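Local coordinates for KLLA0C04147p (Kluyveromyces lactis, PDB 5H2A), which probably binds and transfers sterols as an OSBP-family protein, this piece being its ankyrin-repeat (ANK) domain, at residues Leu20-Cys32 / Val61-Trp74. Sequence-based numbering, arbitrary orientation.
Sequences LDCLRQSNFQQLC and VSPASLIKDIVQNW
F28 and L66 bring their CA atoms to 6.0 Å where the axes of helices 28-32 and 64-74 cross at -58°. Within this all-helical ANK domain the contact packs the helix pair 12-25 and 28-38 against the pair 54-61 and 64-74, with the turns at S26-N27 and S62-P63 close together. S62 OG, in the turn before helix 64-74, donates to L23 O near the C-terminal end of helix 12-25, coming from above the carbonyl plane (2.8 Å). Water 1 adds a bridge, donating to both R24 O and V61 O; water 2 accepts from F28 N and donates to D69 OD2. V61 CG1 lies 3.5 Å above one face of the R24 guanidinium, near its rim, while CG2 of the same valine packs on L23 CB. N27 and Q30 form a capping box: Q30 N donates to N27 OD1 and N27 N to Q30 OE1, fixing the start of the helix that carries F28. With CG anti to the backbone N (chi1 178°), F28 enters as a knob among D69, I70, N73 and W74. N73 ND2 covers one ring face, offset toward the rim, and a weak bond to D69 O ties that amide to its own helix. L66 CD1 approaches the F28 CA at 3.6 Å. L31 CD2 touches both I70 CD1 and W74 CH2, each at 3.8 Å. The F28 and W74 rings meet obliquely, planes 55° apart, with F28 CZ 3.5 Å from W74 NE1.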
loop_
_atom_site.group_PDB
_atom_site.type_symbol
_atom_site.label_atom_id
_atom_site.label_comp_id
_atom_site.label_asym_id
_atom_site.label_seq_id
_atom_site.Cartn_x
_atom_site.Cartn_y
_atom_site.Cartn_z
ATOM N N LEU A 20 2.491 -18.507 -22.048
ATOM C CA LEU A 20 1.556 -17.710 -22.839
ATOM C C LEU A 20 0.591 -18.589 -23.610
ATOM O O LEU A 20 -0.584 -18.233 -23.769
ATOM C CB LEU A 20 2.291 -16.789 -23.809
ATOM C CG LEU A 20 2.975 -15.610 -23.132
ATOM C CD1 LEU A 20 3.826 -14.804 -24.092
ATOM C CD2 LEU A 20 1.928 -14.736 -22.457
ATOM N N ASP A 21 1.074 -19.722 -24.119
ATOM C CA ASP A 21 0.177 -20.622 -24.824
ATOM C C ASP A 21 -0.917 -21.109 -23.887
ATOM O O ASP A 21 -2.103 -21.120 -24.238
ATOM C CB ASP A 21 0.947 -21.795 -25.405
ATOM C CG ASP A 21 0.025 -22.783 -26.086
ATOM O OD1 ASP A 21 -0.355 -22.521 -27.244
ATOM O OD2 ASP A 21 -0.331 -23.793 -25.451
ATOM N N CYS A 22 -0.534 -21.479 -22.669
ATOM C CA CYS A 22 -1.513 -21.919 -21.680
ATOM C C CYS A 22 -2.480 -20.789 -21.320
ATOM O O CYS A 22 -3.702 -20.983 -21.272
ATOM C CB CYS A 22 -0.771 -22.424 -20.441
ATOM S SG CYS A 22 -1.846 -23.173 -19.195
ATOM N N LEU A 23 -1.948 -19.600 -21.037
ATOM C CA LEU A 23 -2.813 -18.494 -20.625
ATOM C C LEU A 23 -3.813 -18.087 -21.711
ATOM O O LEU A 23 -4.888 -17.564 -21.393
ATOM C CB LEU A 23 -1.963 -17.293 -20.227
ATOM C CG LEU A 23 -1.109 -17.514 -18.964
ATOM C CD1 LEU A 23 -0.256 -16.267 -18.698
ATOM C CD2 LEU A 23 -2.018 -17.792 -17.763
ATOM N N ARG A 24 -3.471 -18.289 -22.986
ATOM C CA ARG A 24 -4.356 -17.893 -24.082
ATOM C C ARG A 24 -5.498 -18.872 -24.318
ATOM O O ARG A 24 -6.562 -18.469 -24.796
ATOM C CB ARG A 24 -3.558 -17.767 -25.381
ATOM C CG ARG A 24 -2.786 -16.480 -25.524
ATOM C CD ARG A 24 -2.302 -16.279 -26.976
ATOM N NE ARG A 24 -1.886 -14.891 -27.168
ATOM C CZ ARG A 24 -0.632 -14.471 -27.051
ATOM N NH1 ARG A 24 0.329 -15.342 -26.765
ATOM N NH2 ARG A 24 -0.339 -13.183 -27.228
ATOM N N GLN A 25 -5.295 -20.153 -24.007
ATOM C CA GLN A 25 -6.162 -21.229 -24.471
ATOM C C GLN A 25 -6.741 -22.079 -23.353
ATOM O O GLN A 25 -7.745 -22.768 -23.581
ATOM C CB GLN A 25 -5.388 -22.168 -25.413
ATOM C CG GLN A 25 -4.840 -21.519 -26.671
ATOM C CD GLN A 25 -5.940 -20.947 -27.549
ATOM O OE1 GLN A 25 -6.787 -21.683 -28.060
ATOM N NE2 GLN A 25 -5.927 -19.631 -27.737
ATOM N N SER A 26 -6.134 -22.086 -22.178
ATOM C CA SER A 26 -6.418 -23.091 -21.164
ATOM C C SER A 26 -7.117 -22.478 -19.955
ATOM O O SER A 26 -7.287 -21.257 -19.850
ATOM C CB SER A 26 -5.120 -23.797 -20.760
ATOM O OG SER A 26 -4.574 -24.440 -21.901
ATOM N N ASN A 27 -7.560 -23.349 -19.041
ATOM C CA ASN A 27 -8.268 -22.905 -17.849
ATOM C C ASN A 27 -7.343 -23.021 -16.632
ATOM O O ASN A 27 -6.153 -23.322 -16.755
ATOM C CB ASN A 27 -9.578 -23.692 -17.655
ATOM C CG ASN A 27 -9.356 -25.176 -17.390
ATOM O OD1 ASN A 27 -8.234 -25.620 -17.135
ATOM N ND2 ASN A 27 -10.440 -25.957 -17.449
ATOM N N PHE A 28 -7.896 -22.785 -15.444
ATOM C CA PHE A 28 -7.054 -22.661 -14.256
ATOM C C PHE A 28 -6.431 -23.998 -13.868
ATOM O O PHE A 28 -5.243 -24.055 -13.548
ATOM C CB PHE A 28 -7.857 -22.080 -13.089
ATOM C CG PHE A 28 -7.061 -21.963 -11.806
ATOM C CD1 PHE A 28 -6.094 -20.966 -11.654
ATOM C CD2 PHE A 28 -7.275 -22.855 -10.758
ATOM C CE1 PHE A 28 -5.353 -20.867 -10.457
ATOM C CE2 PHE A 28 -6.548 -22.751 -9.568
ATOM C CZ PHE A 28 -5.590 -21.758 -9.427
ATOM N N GLN A 29 -7.203 -25.092 -13.902
ATOM C CA GLN A 29 -6.615 -26.377 -13.531
ATOM C C GLN A 29 -5.520 -26.792 -14.512
ATOM O O GLN A 29 -4.520 -27.396 -14.103
ATOM C CB GLN A 29 -7.703 -27.455 -13.421
ATOM C CG GLN A 29 -8.343 -27.839 -14.765
ATOM C CD GLN A 29 -9.647 -28.605 -14.569
ATOM O OE1 GLN A 29 -10.708 -28.017 -14.317
ATOM N NE2 GLN A 29 -9.568 -29.919 -14.672
ATOM N N GLN A 30 -5.659 -26.435 -15.792
ATOM C CA GLN A 30 -4.587 -26.698 -16.749
ATOM C C GLN A 30 -3.362 -25.833 -16.468
ATOM O O GLN A 30 -2.222 -26.288 -16.633
ATOM C CB GLN A 30 -5.107 -26.465 -18.171
ATOM C CG GLN A 30 -6.054 -27.581 -18.604
ATOM C CD GLN A 30 -6.865 -27.259 -19.837
ATOM O OE1 GLN A 30 -7.282 -26.118 -20.051
ATOM N NE2 GLN A 30 -7.132 -28.287 -20.647
ATOM N N LEU A 31 -3.579 -24.574 -16.081
ATOM C CA LEU A 31 -2.465 -23.706 -15.702
ATOM C C LEU A 31 -1.728 -24.273 -14.489
ATOM O O LEU A 31 -0.489 -24.326 -14.463
ATOM C CB LEU A 31 -2.992 -22.295 -15.411
ATOM C CG LEU A 31 -1.969 -21.298 -14.855
ATOM C CD1 LEU A 31 -0.823 -21.073 -15.875
ATOM C CD2 LEU A 31 -2.648 -19.988 -14.484
ATOM N N CYS A 32 -2.477 -24.712 -13.468
ATOM C CA CYS A 32 -1.832 -25.341 -12.307
ATOM C C CYS A 32 -0.962 -26.521 -12.730
ATOM O O CYS A 32 0.181 -26.668 -12.275
ATOM C CB CYS A 32 -2.885 -25.804 -11.288
ATOM S SG CYS A 32 -3.729 -24.479 -10.417
ATOM N N VAL A 61 -3.369 -11.486 -22.087
ATOM C CA VAL A 61 -3.794 -12.472 -23.091
ATOM C C VAL A 61 -4.971 -13.351 -22.656
ATOM O O VAL A 61 -5.533 -14.089 -23.479
ATOM C CB VAL A 61 -2.616 -13.386 -23.502
ATOM C CG1 VAL A 61 -1.360 -12.572 -23.855
ATOM C CG2 VAL A 61 -2.327 -14.428 -22.393
ATOM N N SER A 62 -5.352 -13.306 -21.356
ATOM C CA SER A 62 -6.273 -14.319 -20.830
ATOM C C SER A 62 -7.708 -13.807 -20.741
ATOM O O SER A 62 -7.932 -12.605 -20.557
ATOM C CB SER A 62 -5.844 -14.762 -19.425
ATOM O OG SER A 62 -4.646 -15.518 -19.487
ATOM N N PRO A 63 -8.688 -14.723 -20.780
ATOM C CA PRO A 63 -10.072 -14.349 -20.444
ATOM C C PRO A 63 -10.193 -13.915 -18.998
ATOM O O PRO A 63 -9.462 -14.386 -18.122
ATOM C CB PRO A 63 -10.876 -15.638 -20.678
ATOM C CG PRO A 63 -9.930 -16.645 -21.254
ATOM C CD PRO A 63 -8.532 -16.176 -20.982
ATOM N N ALA A 64 -11.181 -13.054 -18.738
ATOM C CA ALA A 64 -11.392 -12.570 -17.380
ATOM C C ALA A 64 -11.697 -13.714 -16.419
ATOM O O ALA A 64 -11.351 -13.632 -15.239
ATOM C CB ALA A 64 -12.513 -11.524 -17.376
ATOM N N SER A 65 -12.307 -14.803 -16.898
ATOM C CA SER A 65 -12.608 -15.913 -15.994
ATOM C C SER A 65 -11.330 -16.527 -15.423
ATOM O O SER A 65 -11.277 -16.885 -14.237
ATOM C CB SER A 65 -13.430 -16.979 -16.714
ATOM O OG SER A 65 -12.723 -17.488 -17.842
ATOM N N LEU A 66 -10.298 -16.668 -16.251
ATOM C CA LEU A 66 -9.036 -17.218 -15.760
ATOM C C LEU A 66 -8.326 -16.227 -14.846
ATOM O O LEU A 66 -7.747 -16.624 -13.824
ATOM C CB LEU A 66 -8.142 -17.618 -16.931
ATOM C CG LEU A 66 -6.734 -18.131 -16.599
ATOM C CD1 LEU A 66 -6.764 -19.309 -15.631
ATOM C CD2 LEU A 66 -6.035 -18.519 -17.888
ATOM N N ILE A 67 -8.366 -14.939 -15.189
ATOM C CA ILE A 67 -7.793 -13.915 -14.314
ATOM C C ILE A 67 -8.441 -13.966 -12.940
ATOM O O ILE A 67 -7.754 -13.941 -11.909
ATOM C CB ILE A 67 -7.932 -12.526 -14.962
ATOM C CG1 ILE A 67 -7.029 -12.441 -16.193
ATOM C CG2 ILE A 67 -7.590 -11.422 -13.932
ATOM C CD1 ILE A 67 -7.380 -11.285 -17.121
ATOM N N LYS A 68 -9.774 -14.081 -12.894
ATOM C CA LYS A 68 -10.460 -14.175 -11.599
ATOM C C LYS A 68 -9.993 -15.367 -10.785
ATOM O O LYS A 68 -9.813 -15.263 -9.562
ATOM C CB LYS A 68 -11.973 -14.257 -11.797
ATOM C CG LYS A 68 -12.593 -12.925 -12.167
ATOM C CD LYS A 68 -14.023 -13.118 -12.674
ATOM C CE LYS A 68 -14.594 -11.823 -13.209
ATOM N NZ LYS A 68 -16.014 -12.025 -13.631
ATOM N N ASP A 69 -9.837 -16.518 -11.432
ATOM C CA ASP A 69 -9.377 -17.707 -10.726
ATOM C C ASP A 69 -7.968 -17.515 -10.171
ATOM O O ASP A 69 -7.665 -17.953 -9.050
ATOM C CB ASP A 69 -9.407 -18.918 -11.673
ATOM C CG ASP A 69 -10.820 -19.451 -11.918
ATOM O OD1 ASP A 69 -11.704 -19.214 -11.074
ATOM O OD2 ASP A 69 -11.041 -20.117 -12.963
ATOM N N ILE A 70 -7.069 -16.936 -10.975
ATOM C CA ILE A 70 -5.710 -16.671 -10.504
ATOM C C ILE A 70 -5.744 -15.736 -9.301
ATOM O O ILE A 70 -5.057 -15.957 -8.295
ATOM C CB ILE A 70 -4.851 -16.079 -11.640
ATOM C CG1 ILE A 70 -4.558 -17.137 -12.717
ATOM C CG2 ILE A 70 -3.545 -15.499 -11.085
ATOM C CD1 ILE A 70 -4.067 -16.497 -14.037
ATOM N N VAL A 71 -6.536 -14.664 -9.395
ATOM C CA VAL A 71 -6.604 -13.687 -8.306
ATOM C C VAL A 71 -7.177 -14.337 -7.055
ATOM O O VAL A 71 -6.635 -14.190 -5.951
ATOM C CB VAL A 71 -7.434 -12.461 -8.733
ATOM C CG1 VAL A 71 -7.794 -11.603 -7.502
ATOM C CG2 VAL A 71 -6.681 -11.639 -9.805
ATOM N N GLN A 72 -8.275 -15.088 -7.212
ATOM C CA GLN A 72 -8.928 -15.671 -6.044
ATOM C C GLN A 72 -8.051 -16.725 -5.379
ATOM O O GLN A 72 -7.999 -16.812 -4.143
ATOM C CB GLN A 72 -10.279 -16.265 -6.442
ATOM C CG GLN A 72 -11.049 -16.847 -5.266
ATOM C CD GLN A 72 -11.172 -15.867 -4.103
ATOM O OE1 GLN A 72 -11.732 -14.775 -4.250
ATOM N NE2 GLN A 72 -10.642 -16.253 -2.941
ATOM N N ASN A 73 -7.343 -17.528 -6.169
ATOM C CA ASN A 73 -6.641 -18.686 -5.615
ATOM C C ASN A 73 -5.182 -18.438 -5.251
ATOM O O ASN A 73 -4.651 -19.150 -4.383
ATOM C CB ASN A 73 -6.726 -19.854 -6.590
ATOM C CG ASN A 73 -8.140 -20.370 -6.721
ATOM O OD1 ASN A 73 -8.774 -20.700 -5.721
ATOM N ND2 ASN A 73 -8.666 -20.373 -7.935
ATOM N N TRP A 74 -4.511 -17.481 -5.884
ATOM C CA TRP A 74 -3.087 -17.283 -5.647
ATOM C C TRP A 74 -2.691 -15.926 -5.065
ATOM O O TRP A 74 -1.503 -15.719 -4.829
ATOM C CB TRP A 74 -2.290 -17.475 -6.941
ATOM C CG TRP A 74 -2.291 -18.877 -7.517
ATOM C CD1 TRP A 74 -2.784 -20.011 -6.958
ATOM C CD2 TRP A 74 -1.768 -19.246 -8.802
ATOM N NE1 TRP A 74 -2.594 -21.094 -7.825
ATOM C CE2 TRP A 74 -1.975 -20.633 -8.963
ATOM C CE3 TRP A 74 -1.141 -18.528 -9.832
ATOM C CZ2 TRP A 74 -1.570 -21.322 -10.113
ATOM C CZ3 TRP A 74 -0.740 -19.217 -10.991
ATOM C CH2 TRP A 74 -0.957 -20.597 -11.117
HETATM O O HOH W 1 -7.480 -15.589 -24.408
HETATM O O HOH W 2 -10.329 -21.109 -15.289
#